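Local coordinates for FprA (Mycobacterium tuberculosis, PDB 1LQT), which transfers electrons between NADPH and ferredoxin through its bound FAD, and may in this way supply electrons to P450 systems, at residues Val36-Met41 / Phe76-Asn81; Ile6-Ser11 / Ala99-Val104. One frame throughout, in Å; residues are numbered along the deposited sequence.

Interaction 1. Residues Val36-Met41 / Phe76-Asn81; sequences VDMLEM and FRFFGN. With FAD (flavin-adenine dinucleotide), chain H.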
loop_
_atom_site.group_PDB
_atom_site.type_symbol
_atom_site.label_atom_id
_atom_site.label_comp_id
_atom_site.label_asym_id
_atom_site.label_seq_id
_atom_site.Cartn_x
_atom_site.Cartn_y
_atom_site.Cartn_z
ATOM N N VAL A 36 13.282 -5.977 20.639
ATOM C CA VAL A 36 12.173 -5.787 19.713
ATOM C C VAL A 36 11.820 -7.090 19.012
ATOM O O VAL A 36 12.675 -7.694 18.383
ATOM C CB VAL A 36 12.574 -4.738 18.655
ATOM C CG1 VAL A 36 11.485 -4.597 17.571
ATOM C CG2 VAL A 36 12.902 -3.419 19.289
ATOM N N ASP A 37 10.574 -7.523 19.141
ATOM C CA ASP A 37 10.018 -8.663 18.428
ATOM C C ASP A 37 9.006 -8.121 17.438
ATOM O O ASP A 37 8.074 -7.419 17.804
ATOM C CB ASP A 37 9.311 -9.618 19.382
ATOM C CG ASP A 37 10.245 -10.439 20.236
ATOM O OD1 ASP A 37 11.444 -10.501 19.916
ATOM O OD2 ASP A 37 9.772 -11.034 21.225
ATOM N N MET A 38 9.193 -8.464 16.179
ATOM C CA MET A 38 8.333 -8.035 15.095
ATOM C C MET A 38 7.528 -9.207 14.602
ATOM O O MET A 38 8.092 -10.223 14.214
ATOM C CB MET A 38 9.208 -7.458 13.991
ATOM C CG MET A 38 8.438 -6.929 12.837
ATOM S SD MET A 38 9.501 -6.131 11.588
ATOM C CE MET A 38 9.903 -4.605 12.324
ATOM N N LEU A 39 6.207 -9.078 14.657
ATOM C CA LEU A 39 5.263 -10.108 14.268
ATOM C C LEU A 39 4.588 -9.701 12.990
ATOM O O LEU A 39 3.977 -8.650 12.929
ATOM C CB LEU A 39 4.177 -10.245 15.354
ATOM C CG LEU A 39 4.693 -10.449 16.783
ATOM C CD1 LEU A 39 3.474 -10.759 17.688
ATOM C CD2 LEU A 39 5.758 -11.397 16.944
ATOM N N GLU A 40 4.653 -10.543 11.982
ATOM C CA GLU A 40 4.172 -10.218 10.650
ATOM C C GLU A 40 3.241 -11.302 10.153
ATOM O O GLU A 40 3.544 -12.485 10.205
ATOM C CB GLU A 40 5.358 -10.075 9.705
ATOM C CG GLU A 40 5.014 -10.095 8.210
ATOM C CD GLU A 40 4.053 -9.001 7.780
ATOM O OE1 GLU A 40 4.269 -7.841 8.183
ATOM O OE2 GLU A 40 3.098 -9.331 7.036
ATOM N N MET A 41 2.112 -10.854 9.628
ATOM C CA MET A 41 1.071 -11.702 9.074
ATOM C C MET A 41 1.531 -12.660 7.955
ATOM O O MET A 41 1.093 -13.794 7.881
ATOM C CB MET A 41 -0.006 -10.746 8.516
ATOM C CG MET A 41 -1.057 -11.437 7.642
ATOM S SD MET A 41 -2.576 -10.507 7.512
ATOM C CE MET A 41 -2.097 -9.059 6.326
ATOM N N PHE A 76 16.836 -7.758 17.938
ATOM C CA PHE A 76 15.670 -7.818 17.063
ATOM C C PHE A 76 15.372 -9.248 16.672
ATOM O O PHE A 76 16.292 -9.984 16.286
ATOM C CB PHE A 76 15.996 -7.023 15.799
ATOM C CG PHE A 76 14.901 -7.008 14.774
ATOM C CD1 PHE A 76 14.764 -8.022 13.867
ATOM C CD2 PHE A 76 14.052 -5.916 14.683
ATOM C CE1 PHE A 76 13.727 -7.969 12.921
ATOM C CE2 PHE A 76 13.054 -5.857 13.752
ATOM C CZ PHE A 76 12.882 -6.873 12.904
ATOM N N ARG A 77 14.089 -9.619 16.702
ATOM C CA ARG A 77 13.634 -10.910 16.201
ATOM C C ARG A 77 12.418 -10.662 15.293
ATOM O O ARG A 77 11.607 -9.784 15.565
ATOM C CB ARG A 77 13.233 -11.852 17.325
ATOM C CG ARG A 77 14.352 -12.179 18.280
ATOM C CD ARG A 77 14.038 -13.279 19.278
ATOM N NE ARG A 77 12.899 -12.929 20.129
ATOM C CZ ARG A 77 12.522 -13.645 21.178
ATOM N NH1 ARG A 77 13.173 -14.748 21.474
ATOM N NH2 ARG A 77 11.498 -13.270 21.911
ATOM N N PHE A 78 12.301 -11.489 14.263
ATOM C CA PHE A 78 11.169 -11.510 13.350
ATOM C C PHE A 78 10.416 -12.826 13.451
ATOM O O PHE A 78 11.020 -13.885 13.478
ATOM C CB PHE A 78 11.685 -11.365 11.927
ATOM C CG PHE A 78 10.625 -11.459 10.839
ATOM C CD1 PHE A 78 9.820 -10.381 10.545
ATOM C CD2 PHE A 78 10.490 -12.599 10.062
ATOM C CE1 PHE A 78 8.905 -10.467 9.522
ATOM C CE2 PHE A 78 9.577 -12.682 9.040
ATOM C CZ PHE A 78 8.774 -11.623 8.763
ATOM N N PHE A 79 9.103 -12.744 13.489
ATOM C CA PHE A 79 8.233 -13.897 13.488
ATOM C C PHE A 79 7.154 -13.666 12.433
ATOM O O PHE A 79 6.168 -12.965 12.673
ATOM C CB PHE A 79 7.587 -14.095 14.845
ATOM C CG PHE A 79 8.562 -14.280 15.980
ATOM C CD1 PHE A 79 9.017 -15.538 16.341
ATOM C CD2 PHE A 79 9.019 -13.209 16.708
ATOM C CE1 PHE A 79 9.871 -15.716 17.421
ATOM C CE2 PHE A 79 9.906 -13.399 17.780
ATOM C CZ PHE A 79 10.320 -14.644 18.109
ATOM N N GLY A 80 7.370 -14.262 11.276
ATOM C CA GLY A 80 6.418 -14.184 10.188
ATOM C C GLY A 80 5.386 -15.283 10.232
ATOM O O GLY A 80 5.507 -16.252 10.973
ATOM N N ASN A 81 4.344 -15.115 9.440
ATOM C CA ASN A 81 3.171 -16.000 9.420
ATOM C C ASN A 81 2.458 -16.011 10.764
ATOM O O ASN A 81 1.896 -17.018 11.150
ATOM C CB ASN A 81 3.540 -17.417 8.959
ATOM C CG ASN A 81 2.354 -18.251 8.557
ATOM O OD1 ASN A 81 1.346 -17.749 8.056
ATOM N ND2 ASN A 81 2.472 -19.557 8.759
HETATM P PA FAD H . 2.483 -1.437 5.157
HETATM O O1A FAD H . 1.186 -1.771 4.539
HETATM O O2A FAD H . 3.677 -1.210 4.304
HETATM O O5B FAD H . 2.876 -2.598 6.184
HETATM C C5B FAD H . 1.874 -3.173 7.032
HETATM C C4B FAD H . 2.378 -4.558 7.419
HETATM O O4B FAD H . 1.550 -5.022 8.483
HETATM C C3B FAD H . 2.284 -5.595 6.293
HETATM O O3B FAD H . 3.476 -6.331 6.144
HETATM C C2B FAD H . 1.117 -6.445 6.722
HETATM O O2B FAD H . 1.097 -7.760 6.216
HETATM C C1B FAD H . 1.236 -6.381 8.250
HETATM N N9A FAD H . 0.011 -6.694 8.972
HETATM C C8A FAD H . -1.232 -6.178 8.724
HETATM N N7A FAD H . -2.143 -6.646 9.568
HETATM C C5A FAD H . -1.456 -7.534 10.373
HETATM C C6A FAD H . -1.882 -8.341 11.431
HETATM N N6A FAD H . -3.120 -8.356 11.900
HETATM N N1A FAD H . -0.934 -9.108 12.037
HETATM C C2A FAD H . 0.354 -9.056 11.602
HETATM N N3A FAD H . 0.828 -8.303 10.601
HETATM C C4A FAD H . -0.117 -7.559 10.018
HETATM N N1 FAD H . 5.796 4.832 -1.528
HETATM C C2 FAD H . 6.950 5.254 -2.118
HETATM O O2 FAD H . 7.752 5.940 -1.513
HETATM N N3 FAD H . 7.188 4.911 -3.439
HETATM C C4 FAD H . 6.377 4.098 -4.176
HETATM O O4 FAD H . 6.670 3.794 -5.354
HETATM C C4X FAD H . 5.221 3.625 -3.546
HETATM N N5 FAD H . 4.360 2.780 -4.211
HETATM C C5X FAD H . 3.211 2.357 -3.595
HETATM C C6 FAD H . 2.335 1.538 -4.264
HETATM C C7 FAD H . 1.127 1.146 -3.714
HETATM C C7M FAD H . 0.207 0.233 -4.477
HETATM C C8 FAD H . 0.817 1.579 -2.419
HETATM C C8M FAD H . -0.491 1.205 -1.780
HETATM C C9 FAD H . 1.705 2.392 -1.717
HETATM C C9A FAD H . 2.906 2.792 -2.288
HETATM N N10 FAD H . 3.801 3.626 -1.610
HETATM C C10 FAD H . 4.964 4.022 -2.223
HETATM C "C1'" FAD H . 3.556 4.067 -0.206
HETATM C "C2'" FAD H . 4.121 3.066 0.800
HETATM O "O2'" FAD H . 3.739 1.775 0.396
HETATM C "C3'" FAD H . 3.566 3.373 2.204
HETATM O "O3'" FAD H . 3.974 4.668 2.636
HETATM C "C4'" FAD H . 4.067 2.456 3.319
HETATM O "O4'" FAD H . 4.264 1.125 2.853
HETATM C "C5'" FAD H . 3.087 2.458 4.493
HETATM O "O5'" FAD H . 3.758 1.746 5.540
HETATM P P FAD H . 3.026 1.013 6.742
HETATM O O1P FAD H . 4.136 0.460 7.551
HETATM O O2P FAD H . 2.022 1.878 7.433
HETATM O O3P FAD H . 2.168 -0.151 6.092
HETATM O O HOH W 1 0.641 -15.794 6.203
#
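The adenosine end of the FAD site lies at the C-terminal end of this parallel strand pair, where Glu40 takes both ribose hydroxyls: FAD O3B donates to OE1 and FAD O2B to OE2, each at 2.7 Å. A bend at chi2 (59°) swings the carboxylate off the sheet to the ribose, and second partners, Ser11 OG on OE1 and Leu42 N on OE2, fix its rotation. Met41 CB packs on the adenine 3.3 Å from FAD N3A. An acidic residue toward the C-terminal end of the second strand, binding the ribose, is a hallmark of the dinucleotide-binding Rossmann fold, and strand 76-80 continues that sheet. Hydrogen bonds run from Arg77 N to Val36 O, Met38 N to Arg77 O, Phe79 N to Met38 O and Glu40 N to Phe79 O, the first three nearly along the C=O axes, the last from 29° above the carbonyl plane. On one face Arg77 grips Asp37 side-on in a salt bridge: NE meets OD1 (2.8 Å) from above the carboxylate plane, NH2 the syn lone pair of OD2 (2.9 Å). Tyr97 OH also binds OD2, and Phe79 CZ lies 3.7 Å above one guanidinium face. On the other face Met38 sets SD at the edge of the Phe76 ring, 5.0 Å from its centroid, a Met-aromatic contact, with CE at the same edge. Glu40 CB packs against Phe78 CE1 (3.6 Å).

Interaction 2. Residues Ile6-Ser11 / Ala99-Val104; sequences IAIVGS and AVIYAV. With FAD (flavin-adenine dinucleotide), chain H.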
loop_
_atom_site.group_PDB
_atom_site.type_symbol
_atom_site.label_atom_id
_atom_site.label_comp_id
_atom_site.label_asym_id
_atom_site.label_seq_id
_atom_site.Cartn_x
_atom_site.Cartn_y
_atom_site.Cartn_z
ATOM N N ILE A 6 9.544 -4.814 23.454
ATOM C CA ILE A 6 8.549 -4.172 22.597
ATOM C C ILE A 6 8.168 -5.120 21.479
ATOM O O ILE A 6 9.018 -5.682 20.820
ATOM C CB ILE A 6 9.131 -2.900 21.956
ATOM C CG1 ILE A 6 9.896 -2.033 22.970
ATOM C CG2 ILE A 6 8.031 -2.108 21.277
ATOM C CD1 ILE A 6 9.112 -1.511 24.096
ATOM N N ALA A 7 6.865 -5.265 21.279
ATOM C CA ALA A 7 6.355 -6.012 20.129
ATOM C C ALA A 7 5.915 -5.004 19.098
ATOM O O ALA A 7 5.285 -4.001 19.423
ATOM C CB ALA A 7 5.165 -6.862 20.502
ATOM N N ILE A 8 6.225 -5.309 17.839
ATOM C CA ILE A 8 5.766 -4.499 16.704
ATOM C C ILE A 8 4.974 -5.433 15.826
ATOM O O ILE A 8 5.456 -6.502 15.452
ATOM C CB ILE A 8 6.934 -3.853 15.948
ATOM C CG1 ILE A 8 7.751 -2.949 16.862
ATOM C CG2 ILE A 8 6.397 -3.086 14.754
ATOM C CD1 ILE A 8 8.961 -2.389 16.204
ATOM N N VAL A 9 3.741 -5.041 15.506
ATOM C CA VAL A 9 2.825 -5.844 14.705
ATOM C C VAL A 9 2.827 -5.256 13.313
ATOM O O VAL A 9 2.361 -4.147 13.082
ATOM C CB VAL A 9 1.422 -5.868 15.319
ATOM C CG1 VAL A 9 0.507 -6.706 14.460
ATOM C CG2 VAL A 9 1.507 -6.399 16.764
ATOM N N GLY A 10 3.379 -6.026 12.380
ATOM C CA GLY A 10 3.642 -5.606 11.031
ATOM C C GLY A 10 5.127 -5.394 10.812
ATOM O O GLY A 10 5.891 -5.174 11.756
ATOM N N SER A 11 5.525 -5.421 9.528
ATOM C CA SER A 11 6.946 -5.367 9.149
ATOM C C SER A 11 7.175 -4.515 7.906
ATOM O O SER A 11 8.144 -4.725 7.187
ATOM C CB SER A 11 7.484 -6.772 8.966
ATOM O OG SER A 11 6.908 -7.421 7.855
ATOM N N ALA A 99 5.446 -2.679 25.789
ATOM C CA ALA A 99 4.599 -1.895 24.895
ATOM C C ALA A 99 4.482 -2.646 23.587
ATOM O O ALA A 99 5.326 -3.468 23.251
ATOM C CB ALA A 99 5.178 -0.538 24.677
ATOM N N VAL A 100 3.407 -2.329 22.855
ATOM C CA VAL A 100 3.113 -2.956 21.584
ATOM C C VAL A 100 2.813 -1.835 20.605
ATOM O O VAL A 100 2.026 -0.950 20.887
ATOM C CB VAL A 100 1.909 -3.900 21.680
ATOM C CG1 VAL A 100 1.729 -4.668 20.382
ATOM C CG2 VAL A 100 2.042 -4.883 22.877
ATOM N N ILE A 101 3.454 -1.903 19.440
ATOM C CA ILE A 101 3.236 -0.932 18.366
ATOM C C ILE A 101 2.538 -1.631 17.214
ATOM O O ILE A 101 3.061 -2.594 16.662
ATOM C CB ILE A 101 4.544 -0.335 17.879
ATOM C CG1 ILE A 101 5.347 0.312 19.018
ATOM C CG2 ILE A 101 4.273 0.656 16.786
ATOM C CD1 ILE A 101 6.675 0.809 18.594
ATOM N N TYR A 102 1.348 -1.143 16.859
ATOM C CA TYR A 102 0.612 -1.633 15.708
ATOM C C TYR A 102 1.003 -0.826 14.484
ATOM O O TYR A 102 0.790 0.377 14.427
ATOM C CB TYR A 102 -0.904 -1.580 15.988
ATOM C CG TYR A 102 -1.248 -2.659 16.962
ATOM C CD1 TYR A 102 -1.130 -2.460 18.328
ATOM C CD2 TYR A 102 -1.610 -3.929 16.538
ATOM C CE1 TYR A 102 -1.318 -3.485 19.216
ATOM C CE2 TYR A 102 -1.818 -4.956 17.423
ATOM C CZ TYR A 102 -1.653 -4.739 18.758
ATOM O OH TYR A 102 -1.817 -5.799 19.611
ATOM N N ALA A 103 1.539 -1.535 13.490
ATOM C CA ALA A 103 2.063 -0.986 12.257
ATOM C C ALA A 103 1.461 -1.780 11.098
ATOM O O ALA A 103 2.153 -2.210 10.174
ATOM C CB ALA A 103 3.588 -1.050 12.261
ATOM N N VAL A 104 0.140 -1.964 11.149
ATOM C CA VAL A 104 -0.536 -2.925 10.305
ATOM C C VAL A 104 -0.968 -2.371 8.955
ATOM O O VAL A 104 -1.499 -3.099 8.117
ATOM C CB VAL A 104 -1.766 -3.520 11.021
ATOM C CG1 VAL A 104 -1.355 -4.402 12.180
ATOM C CG2 VAL A 104 -2.783 -2.431 11.444
HETATM P PA FAD H . 2.483 -1.437 5.157
HETATM O O1A FAD H . 1.186 -1.771 4.539
HETATM O O2A FAD H . 3.677 -1.210 4.304
HETATM O O5B FAD H . 2.876 -2.598 6.184
HETATM C C5B FAD H . 1.874 -3.173 7.032
HETATM C C4B FAD H . 2.378 -4.558 7.419
HETATM O O4B FAD H . 1.550 -5.022 8.483
HETATM C C3B FAD H . 2.284 -5.595 6.293
HETATM O O3B FAD H . 3.476 -6.331 6.144
HETATM C C2B FAD H . 1.117 -6.445 6.722
HETATM O O2B FAD H . 1.097 -7.760 6.216
HETATM C C1B FAD H . 1.236 -6.381 8.250
HETATM N N9A FAD H . 0.011 -6.694 8.972
HETATM C C8A FAD H . -1.232 -6.178 8.724
HETATM N N7A FAD H . -2.143 -6.646 9.568
HETATM C C5A FAD H . -1.456 -7.534 10.373
HETATM C C6A FAD H . -1.882 -8.341 11.431
HETATM N N6A FAD H . -3.120 -8.356 11.900
HETATM N N1A FAD H . -0.934 -9.108 12.037
HETATM C C2A FAD H . 0.354 -9.056 11.602
HETATM N N3A FAD H . 0.828 -8.303 10.601
HETATM C C4A FAD H . -0.117 -7.559 10.018
HETATM N N1 FAD H . 5.796 4.832 -1.528
HETATM C C2 FAD H . 6.950 5.254 -2.118
HETATM O O2 FAD H . 7.752 5.940 -1.513
HETATM N N3 FAD H . 7.188 4.911 -3.439
HETATM C C4 FAD H . 6.377 4.098 -4.176
HETATM O O4 FAD H . 6.670 3.794 -5.354
HETATM C C4X FAD H . 5.221 3.625 -3.546
HETATM N N5 FAD H . 4.360 2.780 -4.211
HETATM C C5X FAD H . 3.211 2.357 -3.595
HETATM C C6 FAD H . 2.335 1.538 -4.264
HETATM C C7 FAD H . 1.127 1.146 -3.714
HETATM C C7M FAD H . 0.207 0.233 -4.477
HETATM C C8 FAD H . 0.817 1.579 -2.419
HETATM C C8M FAD H . -0.491 1.205 -1.780
HETATM C C9 FAD H . 1.705 2.392 -1.717
HETATM C C9A FAD H . 2.906 2.792 -2.288
HETATM N N10 FAD H . 3.801 3.626 -1.610
HETATM C C10 FAD H . 4.964 4.022 -2.223
HETATM C "C1'" FAD H . 3.556 4.067 -0.206
HETATM C "C2'" FAD H . 4.121 3.066 0.800
HETATM O "O2'" FAD H . 3.739 1.775 0.396
HETATM C "C3'" FAD H . 3.566 3.373 2.204
HETATM O "O3'" FAD H . 3.974 4.668 2.636
HETATM C "C4'" FAD H . 4.067 2.456 3.319
HETATM O "O4'" FAD H . 4.264 1.125 2.853
HETATM C "C5'" FAD H . 3.087 2.458 4.493
HETATM O "O5'" FAD H . 3.758 1.746 5.540
HETATM P P FAD H . 3.026 1.013 6.742
HETATM O O1P FAD H . 4.136 0.460 7.551
HETATM O O2P FAD H . 2.022 1.878 7.433
HETATM O O3P FAD H . 2.168 -0.151 6.092
#
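Val9 and Tyr102 lie side by side and point the same way from neighbouring parallel strands, and they pack against each other on the face of the sheet that also carries Ala7 and Val100. With CG1 of Val9 anti to the backbone N (chi1 180°), its two methyls divide their work. CG2 meets the Tyr102 ring obliquely, 3.7 Å from CE2, and also touches Val100 CG1; CG1 reaches the cofactor, 3.7 Å from FAD C2A, and meets Val104 CG1 at the same separation. Tyr102 has CG anti to its carbonyl carbon (chi1 -73°), and its ring atoms CD2 and CE2 are those nearest Val9, while Leu93 of helix 90-96 packs on both residues. On the opposite face Ile6 and Ile101 cross obliquely, with CG2 of the first 4.2 Å from CD1 of the second, and Ile8 CG2 approaches Ala103 CB; helix 13-28 lies against Ile6, Ile8 and Ala103.

Four backbone hydrogen bonds that zigzag between the strands hold this register: Ala7 N to Ala99 O, Ile101 N to Ala7 O, Val9 N to Ile101 O and Ala103 N to Val9 O. The last is the most bent, 147° at the hydrogen, where strand gives way to loop. Beyond it both chains meet FAD. Gly10 CA comes within 3.3 Å of FAD O4B, and a CB here would collide with Ala103 O. Val104 sets CG1 3.5 Å from FAD N7A, and its carbonyl O stands 3.1 Å from FAD C8A while accepting a bond from Gln107 NE2. A buried first strand running into a glycine turn against the adenosine, with backbone and small aliphatic groups as the lining, is typical of the Rossmann-type FAD-binding fold, consistent with the GxGxxA pattern that begins at Gly10.

From the N terminus, strand 4-9 leads through helix 13-28 to strand 34-40, and the chain then runs on through helical segments to strand 76-80, where interaction 1 closes a loop of 34 intervening residues. Helix 90-96 follows, and strand 99-102 returns beside strand 4-9, so interaction 2 closes a larger loop of 87 residues that wholly encloses the first. Strands 4-9 and 34-40 are neighbours, which places the four segments in the order 99-104, 6-11, 36-41, 76-81 across one sheet. The contacts, with centres about 9 Å apart, meet where Leu39 O approaches Gly10 N at 2.7 Å, probably a hydrogen bond, and both end at the FAD.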